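Local coordinates for protein prephenate dehydratase (Arthrobacter aurescens, PDB 3MWB) that binds L-phenylalanine at its ACT domain and probably catalyses the decarboxylating dehydration of prephenate to phenylpyruvate in L-phenylalanine biosynthesis, at residues A[40-44]-A[69-73]; A[91-96]-A[152-158]; A[204-209]-A[267-273]; A[257-262]-A[294-299]. All blocks are in the same frame, centred on the assembly; numbering follows the deposited sequence.

Contact 1 of 4, residues A[40-44]-A[69-73]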
loop_
_atom_site.group_PDB
_atom_site.type_symbol
_atom_site.label_atom_id
_atom_site.label_comp_id
_atom_site.label_asym_id
_atom_site.label_seq_id
_atom_site.Cartn_x
_atom_site.Cartn_y
_atom_site.Cartn_z
ATOM N N VAL A 40 -31.238 19.172 -12.751
ATOM C CA VAL A 40 -30.405 19.284 -11.574
ATOM C C VAL A 40 -29.569 20.571 -11.541
ATOM O O VAL A 40 -29.486 21.208 -10.482
ATOM C CB VAL A 40 -29.531 18.001 -11.366
ATOM C CG1 VAL A 40 -28.334 18.289 -10.483
ATOM C CG2 VAL A 40 -30.408 16.896 -10.775
ATOM N N ASN A 41 -28.952 20.953 -12.663
ATOM C CA ASN A 41 -28.132 22.154 -12.642
ATOM C C ASN A 41 -28.953 23.389 -12.284
ATOM O O ASN A 41 -28.541 24.165 -11.434
ATOM C CB ASN A 41 -27.348 22.398 -13.932
ATOM C CG ASN A 41 -26.230 23.436 -13.727
ATOM O OD1 ASN A 41 -25.313 23.231 -12.906
ATOM N ND2 ASN A 41 -26.324 24.568 -14.429
ATOM N N THR A 42 -30.120 23.539 -12.911
ATOM C CA THR A 42 -31.029 24.652 -12.628
ATOM C C THR A 42 -31.437 24.674 -11.161
ATOM O O THR A 42 -31.504 25.753 -10.552
ATOM C CB THR A 42 -32.263 24.615 -13.551
ATOM O OG1 THR A 42 -31.826 24.797 -14.904
ATOM C CG2 THR A 42 -33.233 25.751 -13.218
ATOM N N ALA A 43 -31.694 23.495 -10.587
ATOM C CA ALA A 43 -32.023 23.409 -9.153
ATOM C C ALA A 43 -30.889 23.977 -8.305
ATOM O O ALA A 43 -31.118 24.780 -7.378
ATOM C CB ALA A 43 -32.338 21.950 -8.727
ATOM N N LEU A 44 -29.666 23.547 -8.607
ATOM C CA LEU A 44 -28.495 23.956 -7.823
ATOM C C LEU A 44 -28.112 25.412 -8.069
ATOM O O LEU A 44 -27.669 26.117 -7.153
ATOM C CB LEU A 44 -27.311 23.024 -8.103
ATOM C CG LEU A 44 -27.493 21.557 -7.647
ATOM C CD1 LEU A 44 -26.324 20.685 -8.108
ATOM C CD2 LEU A 44 -27.634 21.421 -6.139
ATOM N N ALA A 69 -26.194 13.801 -13.672
ATOM C CA ALA A 69 -26.240 15.258 -13.586
ATOM C C ALA A 69 -25.802 15.734 -12.195
ATOM O O ALA A 69 -25.036 16.686 -12.073
ATOM C CB ALA A 69 -27.626 15.792 -13.922
ATOM N N THR A 70 -26.298 15.074 -11.157
ATOM C CA THR A 70 -26.005 15.463 -9.785
ATOM C C THR A 70 -24.516 15.332 -9.467
ATOM O O THR A 70 -23.915 16.242 -8.919
ATOM C CB THR A 70 -26.808 14.622 -8.790
ATOM O OG1 THR A 70 -28.194 14.975 -8.888
ATOM C CG2 THR A 70 -26.308 14.857 -7.372
ATOM N N LEU A 71 -23.938 14.199 -9.847
ATOM C CA LEU A 71 -22.544 13.887 -9.571
ATOM C C LEU A 71 -21.620 14.872 -10.265
ATOM O O LEU A 71 -20.610 15.269 -9.703
ATOM C CB LEU A 71 -22.223 12.454 -10.012
ATOM C CG LEU A 71 -23.004 11.343 -9.309
ATOM C CD1 LEU A 71 -22.638 9.995 -9.933
ATOM C CD2 LEU A 71 -22.701 11.351 -7.816
ATOM N N ASP A 72 -21.979 15.293 -11.472
ATOM C CA ASP A 72 -21.137 16.251 -12.190
ATOM C C ASP A 72 -21.331 17.657 -11.625
ATOM O O ASP A 72 -20.359 18.414 -11.464
ATOM C CB ASP A 72 -21.421 16.183 -13.696
ATOM C CG ASP A 72 -20.867 14.912 -14.329
ATOM O OD1 ASP A 72 -20.069 14.214 -13.657
ATOM O OD2 ASP A 72 -21.205 14.618 -15.497
ATOM N N ALA A 73 -22.572 17.996 -11.295
ATOM C CA ALA A 73 -22.890 19.377 -10.873
ATOM C C ALA A 73 -22.207 19.779 -9.556
ATOM O O ALA A 73 -21.712 20.913 -9.416
ATOM C CB ALA A 73 -24.392 19.568 -10.779
#
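Val40, in the first turn of helix 40-48, meets three residues of helix 67-73 at once. Its CB lies 3.9 Å from Ala69 CB, and its two methyls part to reach the others: CG2 comes 3.5 Å from Thr70 OG1, while CG1, anti to the backbone N (chi1 159°), lies between Thr70 and the methyl of Ala73. The side chains of Val40 and Thr70 cross at about a right angle. The hydroxyl is not left to the valine, for Thr70 OG1 is hydrogen-bonded to Pro58 O. Asn41 follows at the margin, its OD1 4.3 Å from Ala73 CB, and its side chain also packs on Arg119 of the second subunit. One turn after Val40, Leu44 sets its CD1 methyl 3.5 Å from Ala73 CB, tighter than usual for two carbons. The axes of the two short segments approach to 9.7 Å at an angle of 46°, and Val57 of strand 54-60 lies against both Val40 and Thr70. Two helices of the prephenate dehydratase domain are thus joined mainly by apolar contacts, the alanines letting valine and leucine come close, with no hydrogen bond between the segments to fix the pairing.

Contact 2 of 4, residues A[91-96]-A[152-158]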
loop_
_atom_site.group_PDB
_atom_site.type_symbol
_atom_site.label_atom_id
_atom_site.label_comp_id
_atom_site.label_asym_id
_atom_site.label_seq_id
_atom_site.Cartn_x
_atom_site.Cartn_y
_atom_site.Cartn_z
ATOM N N THR A 91 -42.479 3.020 -4.612
ATOM C CA THR A 91 -43.726 2.309 -4.801
ATOM C C THR A 91 -44.335 2.796 -6.117
ATOM O O THR A 91 -44.446 4.002 -6.335
ATOM C CB THR A 91 -44.678 2.611 -3.624
ATOM O OG1 THR A 91 -44.094 2.105 -2.419
ATOM C CG2 THR A 91 -46.039 1.959 -3.822
ATOM N N PHE A 92 -44.715 1.878 -6.995
ATOM C CA PHE A 92 -45.271 2.286 -8.277
ATOM C C PHE A 92 -46.779 2.033 -8.324
ATOM O O PHE A 92 -47.249 0.992 -7.879
ATOM C CB PHE A 92 -44.615 1.532 -9.426
ATOM C CG PHE A 92 -43.183 1.892 -9.666
ATOM C CD1 PHE A 92 -42.842 3.107 -10.270
ATOM C CD2 PHE A 92 -42.166 0.998 -9.337
ATOM C CE1 PHE A 92 -41.499 3.437 -10.508
ATOM C CE2 PHE A 92 -40.813 1.321 -9.594
ATOM C CZ PHE A 92 -40.490 2.532 -10.178
ATOM N N VAL A 93 -47.526 2.981 -8.877
ATOM C CA VAL A 93 -48.934 2.778 -9.158
ATOM C C VAL A 93 -49.179 2.861 -10.665
ATOM O O VAL A 93 -48.476 3.589 -11.391
ATOM C CB VAL A 93 -49.861 3.769 -8.404
ATOM C CG1 VAL A 93 -49.734 3.589 -6.890
ATOM C CG2 VAL A 93 -49.584 5.200 -8.797
ATOM N N LEU A 94 -50.179 2.103 -11.116
ATOM C CA LEU A 94 -50.665 2.173 -12.483
ATOM C C LEU A 94 -51.906 3.046 -12.494
ATOM O O LEU A 94 -52.856 2.814 -11.732
ATOM C CB LEU A 94 -50.984 0.769 -13.045
ATOM C CG LEU A 94 -51.513 0.759 -14.498
ATOM C CD1 LEU A 94 -50.394 1.008 -15.509
ATOM C CD2 LEU A 94 -52.238 -0.545 -14.804
ATOM N N VAL A 95 -51.902 4.037 -13.374
ATOM C CA VAL A 95 -52.851 5.128 -13.297
ATOM C C VAL A 95 -53.550 5.321 -14.653
ATOM O O VAL A 95 -52.962 5.063 -15.706
ATOM C CB VAL A 95 -52.122 6.410 -12.744
ATOM C CG1 VAL A 95 -51.750 7.407 -13.836
ATOM C CG2 VAL A 95 -52.907 7.057 -11.645
ATOM N N ALA A 96 -54.818 5.719 -14.614
ATOM C CA ALA A 96 -55.615 5.965 -15.830
ATOM C C ALA A 96 -56.799 6.874 -15.520
ATOM O O ALA A 96 -57.119 7.104 -14.351
ATOM C CB ALA A 96 -56.092 4.648 -16.440
ATOM N N GLU A 152 -52.977 5.091 -22.733
ATOM C CA GLU A 152 -54.188 4.931 -21.918
ATOM C C GLU A 152 -53.906 4.744 -20.418
ATOM O O GLU A 152 -54.813 4.852 -19.589
ATOM C CB GLU A 152 -55.070 3.796 -22.462
ATOM C CG GLU A 152 -55.423 3.902 -23.953
ATOM C CD GLU A 152 -54.364 3.271 -24.852
ATOM O OE1 GLU A 152 -53.829 2.198 -24.496
ATOM O OE2 GLU A 152 -54.057 3.852 -25.910
ATOM N N ALA A 153 -52.649 4.481 -20.079
ATOM C CA ALA A 153 -52.223 4.352 -18.686
ATOM C C ALA A 153 -50.831 4.952 -18.465
ATOM O O ALA A 153 -50.066 5.137 -19.419
ATOM C CB ALA A 153 -52.254 2.903 -18.264
ATOM N N ALA A 154 -50.525 5.274 -17.207
ATOM C CA ALA A 154 -49.185 5.722 -16.812
ATOM C C ALA A 154 -48.729 5.007 -15.533
ATOM O O ALA A 154 -49.547 4.513 -14.760
ATOM C CB ALA A 154 -49.146 7.235 -16.633
ATOM N N ILE A 155 -47.417 4.921 -15.353
ATOM C CA ILE A 155 -46.832 4.374 -14.149
ATOM C C ILE A 155 -46.115 5.516 -13.469
ATOM O O ILE A 155 -45.242 6.163 -14.059
ATOM C CB ILE A 155 -45.858 3.222 -14.456
ATOM C CG1 ILE A 155 -46.617 2.064 -15.117
ATOM C CG2 ILE A 155 -45.189 2.748 -13.177
ATOM C CD1 ILE A 155 -45.713 0.960 -15.655
ATOM N N CYS A 156 -46.505 5.770 -12.224
ATOM C CA CYS A 156 -46.066 6.959 -11.530
ATOM C C CYS A 156 -46.037 6.735 -10.015
ATOM O O CYS A 156 -46.281 5.619 -9.547
ATOM C CB CYS A 156 -47.013 8.104 -11.877
ATOM S SG CYS A 156 -48.711 7.742 -11.416
ATOM N N ALA A 157 -45.758 7.808 -9.279
ATOM C CA ALA A 157 -45.759 7.817 -7.810
ATOM C C ALA A 157 -47.168 7.882 -7.220
ATOM O O ALA A 157 -48.090 8.412 -7.852
ATOM C CB ALA A 157 -44.909 9.001 -7.283
ATOM N N PRO A 158 -47.354 7.326 -6.008
ATOM C CA PRO A 158 -48.620 7.546 -5.312
ATOM C C PRO A 158 -48.934 9.035 -5.107
ATOM O O PRO A 158 -50.104 9.411 -5.122
ATOM C CB PRO A 158 -48.406 6.840 -3.966
ATOM C CG PRO A 158 -47.477 5.729 -4.297
ATOM C CD PRO A 158 -46.524 6.321 -5.316
#
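The ring of Phe92 is met obliquely by Ile155, where Ile155 CG2 comes 3.8 Å from Phe92 CD1, and the two side chains lean across one another at a slant. Cys156 O approaches the same ring, also obliquely. Beyond the segments Phe18 meets the ring with planes about 65° apart, and Ala114 of helix 112-115 packs on it too. The puckered ring of Pro158 packs beside the strand: its CD lies 3.3 Å from Thr91 O, and CG touches Val93 CG1.

From Val93 to Val95 the backbones pair as antiparallel strands. Val93 and Cys156 form a hydrogen-bonded pair, with Val93 N reaching Cys156 O at 3.0 Å in an almost straight bond (179°) and Cys156 N returning to Val93 O. Val95 and Ala154 repeat the pattern, Val95 N lying 2.8 Å from Ala154 O. Leu94 and Ile155 make the non-hydrogen-bonded pair between them, and Leu94 CD1 rests 3.9 Å from Ile155 CG1. On the other face Cys156 SG, placed between its backbone N and carbonyl carbon (chi1 59°), fits beside Val93 CG2, at 3.8 Å, and Val95 CB.

Val95 also lies near Ala161 and Leu167, which bind magnesium in a crystal structure of this protein, though none is bound to this chain here. Strand 168-171 continues the sheet beyond 93-96, and 107-110 continues it beyond 153-156. Four backbone bonds and apolar side chains on both faces thus make this pair an interior part of a mixed sheet, in which the main-chain polar groups of Val93, Val95, Ala154 and Cys156 satisfy one another.

Contact 3 of 4, residues A[204-209]-A[267-273]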
loop_
_atom_site.group_PDB
_atom_site.type_symbol
_atom_site.label_atom_id
_atom_site.label_comp_id
_atom_site.label_asym_id
_atom_site.label_seq_id
_atom_site.Cartn_x
_atom_site.Cartn_y
_atom_site.Cartn_z
ATOM N N VAL A 204 -16.744 14.048 -0.249
ATOM C CA VAL A 204 -15.712 14.854 -0.889
ATOM C C VAL A 204 -15.615 14.569 -2.387
ATOM O O VAL A 204 -16.001 13.498 -2.862
ATOM C CB VAL A 204 -14.307 14.622 -0.283
ATOM C CG1 VAL A 204 -14.227 15.173 1.104
ATOM C CG2 VAL A 204 -13.900 13.118 -0.333
ATOM N N VAL A 205 -15.082 15.537 -3.127
ATOM C CA VAL A 205 -14.770 15.312 -4.527
ATOM C C VAL A 205 -13.293 15.568 -4.685
ATOM O O VAL A 205 -12.820 16.665 -4.362
ATOM C CB VAL A 205 -15.594 16.238 -5.472
ATOM C CG1 VAL A 205 -15.018 16.171 -6.931
ATOM C CG2 VAL A 205 -17.073 15.859 -5.432
ATOM N N VAL A 206 -12.558 14.555 -5.142
ATOM C CA VAL A 206 -11.092 14.640 -5.230
ATOM C C VAL A 206 -10.641 14.575 -6.689
ATOM O O VAL A 206 -10.787 13.536 -7.350
ATOM C CB VAL A 206 -10.376 13.532 -4.385
ATOM C CG1 VAL A 206 -8.855 13.757 -4.326
ATOM C CG2 VAL A 206 -11.006 13.442 -2.963
ATOM N N PRO A 207 -10.092 15.696 -7.190
ATOM C CA PRO A 207 -9.500 15.747 -8.518
ATOM C C PRO A 207 -8.219 14.921 -8.539
ATOM O O PRO A 207 -7.414 14.986 -7.606
ATOM C CB PRO A 207 -9.173 17.239 -8.710
ATOM C CG PRO A 207 -10.040 17.960 -7.721
ATOM C CD PRO A 207 -10.127 17.021 -6.546
ATOM N N LEU A 208 -8.042 14.136 -9.587
ATOM C CA LEU A 208 -6.803 13.417 -9.796
ATOM C C LEU A 208 -5.735 14.353 -10.371
ATOM O O LEU A 208 -5.926 14.925 -11.447
ATOM C CB LEU A 208 -7.055 12.230 -10.730
ATOM C CG LEU A 208 -5.927 11.239 -10.971
ATOM C CD1 LEU A 208 -5.556 10.482 -9.697
ATOM C CD2 LEU A 208 -6.346 10.287 -12.048
ATOM N N PRO A 209 -4.588 14.502 -9.674
ATOM C CA PRO A 209 -3.536 15.380 -10.191
ATOM C C PRO A 209 -2.739 14.758 -11.330
ATOM O O PRO A 209 -2.332 15.467 -12.247
ATOM C CB PRO A 209 -2.619 15.591 -8.980
ATOM C CG PRO A 209 -3.398 15.087 -7.789
ATOM C CD PRO A 209 -4.272 14.003 -8.325
ATOM N N LEU A 267 -5.775 14.314 2.016
ATOM C CA LEU A 267 -6.386 14.470 0.695
ATOM C C LEU A 267 -5.968 15.791 0.075
ATOM O O LEU A 267 -5.617 15.836 -1.085
ATOM C CB LEU A 267 -7.926 14.394 0.790
ATOM C CG LEU A 267 -8.585 13.041 1.053
ATOM C CD1 LEU A 267 -10.088 13.215 1.166
ATOM C CD2 LEU A 267 -8.258 12.027 -0.040
ATOM N N HIS A 268 -6.031 16.865 0.854
ATOM C CA HIS A 268 -5.664 18.192 0.376
ATOM C C HIS A 268 -4.182 18.220 -0.048
ATOM O O HIS A 268 -3.843 18.805 -1.089
ATOM C CB HIS A 268 -5.966 19.246 1.445
ATOM C CG HIS A 268 -5.708 20.650 1.002
ATOM N ND1 HIS A 268 -6.724 21.519 0.652
ATOM C CD2 HIS A 268 -4.559 21.357 0.900
ATOM C CE1 HIS A 268 -6.209 22.687 0.322
ATOM N NE2 HIS A 268 -4.898 22.618 0.466
ATOM N N ARG A 269 -3.309 17.579 0.737
ATOM C CA ARG A 269 -1.888 17.534 0.386
ATOM C C ARG A 269 -1.669 16.910 -1.001
ATOM O O ARG A 269 -0.922 17.460 -1.809
ATOM C CB ARG A 269 -1.048 16.862 1.492
ATOM C CG ARG A 269 -0.963 17.710 2.775
ATOM C CD ARG A 269 -0.010 17.159 3.843
ATOM N NE ARG A 269 -0.236 15.757 4.219
ATOM C CZ ARG A 269 -0.985 15.351 5.240
ATOM N NH1 ARG A 269 -1.636 16.236 5.996
ATOM N NH2 ARG A 269 -1.086 14.055 5.509
ATOM N N ILE A 270 -2.340 15.800 -1.286
ATOM C CA ILE A 270 -2.225 15.111 -2.599
ATOM C C ILE A 270 -2.879 15.924 -3.720
ATOM O O ILE A 270 -2.365 15.995 -4.860
ATOM C CB ILE A 270 -2.922 13.731 -2.582
ATOM C CG1 ILE A 270 -2.217 12.758 -1.635
ATOM C CG2 ILE A 270 -2.998 13.108 -4.005
ATOM C CD1 ILE A 270 -3.115 11.552 -1.273
ATOM N N SER A 271 -4.012 16.529 -3.371
ATOM C CA SER A 271 -4.865 17.210 -4.324
ATOM C C SER A 271 -5.469 18.474 -3.671
ATOM O O SER A 271 -6.575 18.423 -3.114
ATOM C CB SER A 271 -5.969 16.247 -4.786
ATOM O OG SER A 271 -6.728 16.796 -5.852
ATOM N N PRO A 272 -4.749 19.607 -3.744
ATOM C CA PRO A 272 -5.200 20.860 -3.105
ATOM C C PRO A 272 -6.547 21.413 -3.604
ATOM O O PRO A 272 -7.172 22.231 -2.910
ATOM C CB PRO A 272 -4.068 21.854 -3.428
ATOM C CG PRO A 272 -2.883 21.017 -3.717
ATOM C CD PRO A 272 -3.387 19.728 -4.304
ATOM N N ALA A 273 -6.993 20.997 -4.791
ATOM C CA ALA A 273 -8.308 21.411 -5.263
ATOM C C ALA A 273 -9.455 20.509 -4.790
ATOM O O ALA A 273 -10.558 20.604 -5.318
ATOM C CB ALA A 273 -8.330 21.577 -6.804
#
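Ser271 and Pro207 form the polar centre of this contact. The serine side chain points its hydroxyl at the strand: with OG anti to the backbone N (chi1 -172°), it donates to Pro207 O at 2.6 Å. The donor stands 19° off the carbonyl plane, and the C=O...OG angle is 136°, so the hydroxyl comes from the side of the oxygen rather than head-on. The CD atom of the same proline also faces the hydroxyl, 3.5 Å from Ser271 OG, while its CG turns to Ala273, lying 3.6 Å from Ala273 O and brushing the alanine methyl.

Apolar groups lie along the strand beside this bond. Val204 and Leu267 reach toward each other tip to tip, CG2 to CD1, at 4.1 Å, and Val206 divides its branches, CG2 toward the same Leu267 methyl and CG1 onto Ser271 CB at 3.8 Å. At the far end the Pro209 ring sets CG 3.2 Å from Ile270 O, with Ile270 CG2 nearby. With an alanine at Ser271, Pro207 O would probably lose its hydroxyl donor, leaving van der Waals contacts to hold strand and helix end together.

Ser271 is where the chain leaves helix 258-270, so the bond ties the end of that helix to Pro207 of strand 200-207. The helix lies over one face of the antiparallel ACT-domain sheet, where Leu267 also packs on Ile219 and Phe223 of helix 215-224. Leu208, turned away from the helix, contacts the bound phenylalanine, and strands 245-252 and 275-281 flank strand 200-207.

Contact 4 of 4, residues A[257-262]-A[294-299]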
loop_
_atom_site.group_PDB
_atom_site.type_symbol
_atom_site.label_atom_id
_atom_site.label_comp_id
_atom_site.label_asym_id
_atom_site.label_seq_id
_atom_site.Cartn_x
_atom_site.Cartn_y
_atom_site.Cartn_z
ATOM N N ASP A 257 -14.452 14.561 13.699
ATOM C CA ASP A 257 -13.769 13.350 14.161
ATOM C C ASP A 257 -12.301 13.449 13.755
ATOM O O ASP A 257 -11.994 13.768 12.603
ATOM C CB ASP A 257 -14.374 12.115 13.520
ATOM C CG ASP A 257 -15.848 11.943 13.858
ATOM O OD1 ASP A 257 -16.270 12.346 14.956
ATOM O OD2 ASP A 257 -16.579 11.413 13.016
ATOM N N SER A 258 -11.403 13.163 14.694
ATOM C CA SER A 258 -9.973 13.393 14.461
ATOM C C SER A 258 -9.457 12.606 13.255
ATOM O O SER A 258 -8.653 13.131 12.485
ATOM C CB SER A 258 -9.153 13.063 15.705
ATOM O OG SER A 258 -9.521 13.889 16.798
ATOM N N ARG A 259 -9.932 11.370 13.079
ATOM C CA ARG A 259 -9.451 10.535 11.973
ATOM C C ARG A 259 -9.918 11.090 10.625
ATOM O O ARG A 259 -9.259 10.909 9.623
ATOM C CB ARG A 259 -9.887 9.059 12.124
ATOM C CG ARG A 259 -11.400 8.877 12.079
ATOM C CD ARG A 259 -11.851 7.470 12.539
ATOM N NE ARG A 259 -13.309 7.342 12.389
ATOM C CZ ARG A 259 -14.214 7.848 13.231
ATOM N NH1 ARG A 259 -13.838 8.500 14.326
ATOM N NH2 ARG A 259 -15.520 7.681 12.992
ATOM N N VAL A 260 -11.051 11.790 10.627
ATOM C CA VAL A 260 -11.620 12.311 9.399
ATOM C C VAL A 260 -10.936 13.616 9.024
ATOM O O VAL A 260 -10.576 13.798 7.871
ATOM C CB VAL A 260 -13.158 12.486 9.492
ATOM C CG1 VAL A 260 -13.716 13.096 8.188
ATOM C CG2 VAL A 260 -13.858 11.125 9.806
ATOM N N ALA A 261 -10.793 14.527 9.991
ATOM C CA ALA A 261 -10.041 15.753 9.779
ATOM C C ALA A 261 -8.647 15.415 9.291
ATOM O O ALA A 261 -8.137 16.069 8.376
ATOM C CB ALA A 261 -9.971 16.618 11.065
ATOM N N ASP A 262 -8.026 14.422 9.914
ATOM C CA ASP A 262 -6.692 14.012 9.504
ATOM C C ASP A 262 -6.671 13.505 8.059
ATOM O O ASP A 262 -5.817 13.918 7.275
ATOM C CB ASP A 262 -6.110 12.975 10.464
ATOM C CG ASP A 262 -4.599 13.029 10.520
ATOM O OD1 ASP A 262 -4.064 14.109 10.885
ATOM O OD2 ASP A 262 -3.949 11.993 10.214
ATOM N N THR A 294 -7.733 4.420 16.252
ATOM C CA THR A 294 -8.190 5.567 15.423
ATOM C C THR A 294 -9.168 6.486 16.111
ATOM O O THR A 294 -9.704 7.426 15.467
ATOM C CB THR A 294 -8.823 5.152 14.082
ATOM O OG1 THR A 294 -10.110 4.572 14.323
ATOM C CG2 THR A 294 -7.925 4.166 13.313
ATOM N N SER A 295 -9.407 6.235 17.396
ATOM C CA SER A 295 -10.319 7.089 18.165
ATOM C C SER A 295 -9.727 8.478 18.375
ATOM O O SER A 295 -8.514 8.701 18.235
ATOM C CB SER A 295 -10.677 6.456 19.521
ATOM O OG SER A 295 -9.558 6.455 20.366
ATOM N N ASP A 296 -10.596 9.428 18.691
ATOM C CA ASP A 296 -10.154 10.767 18.959
ATOM C C ASP A 296 -9.084 10.723 20.057
ATOM O O ASP A 296 -8.101 11.472 20.005
ATOM C CB ASP A 296 -11.353 11.636 19.344
ATOM C CG ASP A 296 -12.157 12.119 18.128
ATOM O OD1 ASP A 296 -11.979 11.613 16.981
ATOM O OD2 ASP A 296 -12.977 13.041 18.326
ATOM N N ALA A 297 -9.267 9.816 21.016
ATOM C CA ALA A 297 -8.354 9.657 22.145
ATOM C C ALA A 297 -6.973 9.196 21.700
ATOM O O ALA A 297 -5.967 9.742 22.161
ATOM C CB ALA A 297 -8.938 8.717 23.230
ATOM N N ALA A 298 -6.930 8.204 20.805
ATOM C CA ALA A 298 -5.647 7.722 20.293
ATOM C C ALA A 298 -4.898 8.851 19.557
ATOM O O ALA A 298 -3.688 9.046 19.764
ATOM C CB ALA A 298 -5.852 6.494 19.376
ATOM N N PHE A 299 -5.626 9.611 18.730
ATOM C CA PHE A 299 -5.036 10.722 18.007
ATOM C C PHE A 299 -4.450 11.742 18.980
ATOM O O PHE A 299 -3.387 12.291 18.736
ATOM C CB PHE A 299 -6.049 11.394 17.064
ATOM C CG PHE A 299 -6.089 10.777 15.698
ATOM C CD1 PHE A 299 -6.891 9.659 15.437
ATOM C CD2 PHE A 299 -5.287 11.283 14.679
ATOM C CE1 PHE A 299 -6.888 9.080 14.187
ATOM C CE2 PHE A 299 -5.295 10.690 13.409
ATOM C CZ PHE A 299 -6.085 9.588 13.174
HETATM O O HOH W 1 -15.353 12.085 17.404
HETATM O O HOH W 2 -8.105 13.951 18.965
HETATM O O HOH W 3 -11.203 9.712 15.374
#
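Asp296 reaches across to the first turn of helix 258-270. Its CB passes 3.9 Å from Ser258 OG, and CG, anti to its own carbonyl carbon (chi1 -80°), brings the carboxylate beside the serine. There OD1 accepts from Ser258 N at 2.8 Å, the N-H lying above the carboxylate plane rather than in it. A water donates to the same oxygen and also to Thr294 O, while accepting from Arg259 N and NH1. The other oxygen, OD2, takes a second water that donates to Asp257 OD1 as well. With an alanine in place of Asp296, Ser258 N would probably lose its acceptor and both waters one of their holds.

Phe299 completes the contact one turn on. Arg259 CB lies 3.6 Å from its CE1, Ser258 CB packs on its CB, and Ser258 O and Arg259 N stand over one ring face. Asp262 OD2 comes to the ring edge, 3.7 Å from CE2, and is salt-bridged to Arg226. The Arg259 chain, extended from CG to NE, carries CD past Thr294 O.

Two helix starts thus meet. Ser295 caps helix 296-311, its OG accepting from Ala298 N, whereas Asp257, at the N-cap position of helix 258-270, makes no capping bond with its side chain, and the Ser258 N-H goes to Asp296 of the other helix. That bond joins an ACT-domain helix to the C-terminal helix.

Overall arrangement
From the N terminus, contact 1 closes first, bringing together helices 40-48 and 67-73, which both lie on strand 54-60 in the prephenate dehydratase domain. Contact 2 then opens and closes farther on, its strands 93-96 and 153-156 spanning the excursion that holds strands 107-110 and 130-133; nearest atoms of contacts 1 and 2 are about 17 Å apart. Contacts 3 and 4 follow and cross along the chain, their segments alternating: 204-209, 257-262, 267-273, 294-299. Both draw on helix 258-270, contact 4 at its start and contact 3 at its end, and both touch the third subunit. Together they fix that helix to the ACT-domain sheet and to the C-terminal helix.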